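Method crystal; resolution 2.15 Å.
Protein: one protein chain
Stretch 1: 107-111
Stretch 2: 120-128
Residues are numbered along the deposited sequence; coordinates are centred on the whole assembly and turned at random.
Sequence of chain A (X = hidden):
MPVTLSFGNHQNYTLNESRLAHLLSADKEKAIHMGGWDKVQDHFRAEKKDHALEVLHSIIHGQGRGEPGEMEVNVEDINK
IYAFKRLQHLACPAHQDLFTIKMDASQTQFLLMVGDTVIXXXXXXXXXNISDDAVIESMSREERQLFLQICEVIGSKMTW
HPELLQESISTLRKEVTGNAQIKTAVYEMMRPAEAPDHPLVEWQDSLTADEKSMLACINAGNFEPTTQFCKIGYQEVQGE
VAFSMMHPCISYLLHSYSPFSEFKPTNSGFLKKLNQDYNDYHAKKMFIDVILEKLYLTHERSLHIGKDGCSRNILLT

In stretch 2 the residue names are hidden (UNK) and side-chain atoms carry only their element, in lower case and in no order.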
# COMPACT_ATOMS: atom_id res chain seq x y z
N GLN A 107 -1.15 -1.18 19.16
CA GLN A 107 -1.04 -0.91 17.70
C GLN A 107 -2.03 -1.76 16.88
O GLN A 107 -1.65 -2.43 15.92
CB GLN A 107 0.41 -1.10 17.20
CG GLN A 107 1.51 -0.53 18.13
CD GLN A 107 2.96 -0.81 17.62
OE1 GLN A 107 3.90 -0.18 18.09
NE2 GLN A 107 3.13 -1.77 16.67
N THR A 108 -3.29 -1.74 17.29
CA THR A 108 -4.35 -2.43 16.54
C THR A 108 -5.53 -1.47 16.26
O THR A 108 -6.55 -1.84 15.65
CB THR A 108 -4.84 -3.71 17.27
OG1 THR A 108 -5.60 -3.34 18.42
CG2 THR A 108 -3.64 -4.58 17.72
N GLN A 109 -5.39 -0.25 16.78
CA GLN A 109 -6.34 0.80 16.59
C GLN A 109 -5.58 2.03 16.19
O GLN A 109 -4.57 2.37 16.80
CB GLN A 109 -7.12 1.08 17.87
CG GLN A 109 -8.03 -0.07 18.29
CD GLN A 109 -9.42 0.38 18.53
OE1 GLN A 109 -9.75 0.86 19.62
NE2 GLN A 109 -10.25 0.26 17.53
N PHE A 110 -6.05 2.67 15.12
CA PHE A 110 -5.58 4.00 14.75
C PHE A 110 -6.50 4.95 15.45
O PHE A 110 -7.70 4.73 15.47
CB PHE A 110 -5.56 4.24 13.23
CG PHE A 110 -4.60 3.35 12.51
CD1 PHE A 110 -3.22 3.65 12.46
CD2 PHE A 110 -5.05 2.19 11.90
CE1 PHE A 110 -2.31 2.81 11.79
CE2 PHE A 110 -4.16 1.34 11.19
CZ PHE A 110 -2.79 1.63 11.13
N LEU A 111 -5.91 5.98 16.06
CA LEU A 111 -6.64 6.98 16.81
C LEU A 111 -6.53 8.30 16.10
O LEU A 111 -5.46 8.82 15.93
CB LEU A 111 -6.04 7.13 18.21
CG LEU A 111 -5.88 5.89 19.09
CD1 LEU A 111 -5.25 6.27 20.45
CD2 LEU A 111 -7.21 5.21 19.34
N UNK A 120 -12.23 9.81 16.89
CA UNK A 120 -12.73 8.57 16.28
C UNK A 120 -11.59 7.56 16.25
O UNK A 120 -10.41 7.96 16.39
c UNK A 120 -13.21 8.84 14.83
o UNK A 120 -13.96 7.76 14.30
N UNK A 121 -11.91 6.28 16.06
CA UNK A 121 -10.89 5.23 15.96
C UNK A 121 -11.24 4.24 14.87
O UNK A 121 -12.41 4.16 14.46
c UNK A 121 -11.02 5.30 18.48
c UNK A 121 -10.67 4.55 19.74
o UNK A 121 -10.88 5.05 20.83
n UNK A 121 -10.12 3.36 19.59
c UNK A 121 -10.83 4.46 17.24
N UNK A 122 -10.25 3.47 14.42
CA UNK A 122 -10.55 2.32 13.57
C UNK A 122 -9.65 1.13 13.83
O UNK A 122 -8.43 1.30 13.96
o UNK A 122 -11.66 3.60 11.87
c UNK A 122 -10.53 2.76 12.11
N UNK A 123 -10.27 -0.05 13.96
CA UNK A 123 -9.54 -1.32 14.06
C UNK A 123 -8.86 -1.47 12.71
O UNK A 123 -9.45 -1.17 11.65
n UNK A 123 -12.38 -3.21 15.37
c UNK A 123 -10.43 -2.57 14.19
c UNK A 123 -11.19 -2.64 15.45
o UNK A 123 -10.74 -2.19 16.52
N UNK A 124 -7.63 -1.96 12.75
CA UNK A 124 -6.86 -2.22 11.54
C UNK A 124 -7.41 -3.42 10.75
O UNK A 124 -7.33 -3.47 9.53
c UNK A 124 -5.18 -3.48 12.99
c UNK A 124 -3.19 -2.10 10.51
c UNK A 124 -4.55 -2.75 10.61
c UNK A 124 -5.34 -2.42 11.88
N UNK A 125 -7.97 -4.39 11.45
CA UNK A 125 -8.64 -5.48 10.78
C UNK A 125 -9.91 -5.05 10.04
O UNK A 125 -10.23 -5.65 9.04
c UNK A 125 -7.64 -7.07 12.40
c UNK A 125 -6.69 -8.37 14.30
c UNK A 125 -7.90 -8.18 13.41
c UNK A 125 -8.93 -6.57 11.77
n UNK A 125 -6.92 -9.58 15.09
N UNK A 126 -10.60 -4.02 10.53
CA UNK A 126 -11.73 -3.43 9.81
C UNK A 126 -11.27 -2.60 8.62
O UNK A 126 -11.85 -2.74 7.56
c UNK A 126 -13.36 -3.48 11.80
c UNK A 126 -12.65 -2.61 10.75
o UNK A 126 -13.92 -2.92 12.79
o UNK A 126 -13.37 -4.72 11.64
N UNK A 127 -10.21 -1.80 8.77
CA UNK A 127 -9.61 -1.06 7.65
C UNK A 127 -9.16 -2.01 6.54
O UNK A 127 -9.35 -1.71 5.37
c UNK A 127 -8.71 1.10 8.58
c UNK A 127 -7.64 1.73 9.43
c UNK A 127 -7.40 -0.06 6.84
c UNK A 127 -8.35 -0.27 8.06
N UNK A 128 -8.55 -3.13 6.92
CA UNK A 128 -8.07 -4.10 5.95
C UNK A 128 -9.15 -5.02 5.37
O UNK A 128 -8.88 -5.81 4.46
c UNK A 128 -6.91 -4.96 6.53
c UNK A 128 -5.59 -4.23 6.84
c UNK A 128 -5.09 -3.44 5.61
c UNK A 128 -4.55 -5.20 7.34

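Position 120 carries one carbon and then one oxygen, the pattern of a serine; a second carbon on the branch atom would have made it threonine. Its CA-to-CB bond points sideways and the side chain makes no close contact with stretch 1. This is Ser-120, whose OG is hydrogen-bonded elsewhere in the structure.

Position 121 has three carbons in a row, the third carrying one oxygen and one nitrogen. Three carbons before the amide heteroatoms give Gln-121. Its CA lies 4.7 Å from the CA of Leu-111, as expected of a non-hydrogen-bonded antiparallel pair, and both side chains leave on the sheet face shared with Gln-109. Gln-121 NE2 is 3.5 Å from Leu-111 CD2 and 2.5 Å from Gln-109 OE1; the latter approach is short, but its angle is too poor for a hydrogen bond.

Position 122 again shows one carbon and one oxygen, hence Ser-122. The side chain makes no close contact with stretch 1 and sits on the same sheet face as Phe-110, so the backbone makes the contact. Phe-110 N donates to Ser-122 O (3.0 Å, 162°) and Ser-122 N donates to Phe-110 O (3.0 Å, 158°), the reciprocal signature of a hydrogen-bonded antiparallel pair.

Position 123 has two carbons, the second bearing one oxygen and one nitrogen: one carbon shorter than Gln-121, and therefore Asn-123. Its CA is 4.6 Å from the CA of Gln-109, and its OD1 lies 2.7 Å from Gln-109 NE2. Although it occupies the N-cap position, its side chain makes no capping bond.

Position 124 holds four carbons, forked at the first, with one arm two carbons long. That beta-branched pattern is isoleucine. Ile-124 N donates to Thr-108 O (3.1 Å, 158°), while Ile-124 CD1 reaches the edge of the Phe-110 ring, 3.6 Å from CE2.

Position 125 is an unbranched row of four carbons ending in nitrogen, Lys-125; its side chain makes no contact with stretch 1.

Position 126 has two carbons, the second carrying two oxygens, which identifies Asp-126. It is out of reach of stretch 1, but its OD2 accepts a hydrogen bond from Asn-123 ND2 (3.0 Å, 139°).

Position 127 repeats the four-carbon fork at the first carbon. Ile-127 points toward stretch 1 and sets CD1 3.6 Å from Phe-110 CD2.

Position 128 also has four carbons, but forked at the second: Leu-128, whose side chain is out of reach of stretch 1.

The contact combines strand pairing with hydrophobic packing. The strand axes run nearly antiparallel, at 159°, and three backbone hydrogen bonds fix the register, the last joining the first helical residue to Thr-108. As the chain turns from strand into helix, Ile-124 and Ile-127 meet Phe-110, while Gln-109, Gln-121 and Asn-123 gather their amides on the other sheet face. Together the stretches bury 501 Å², summed over both sides.

Stretch 2, residues 120-128: SQSNIKDIL
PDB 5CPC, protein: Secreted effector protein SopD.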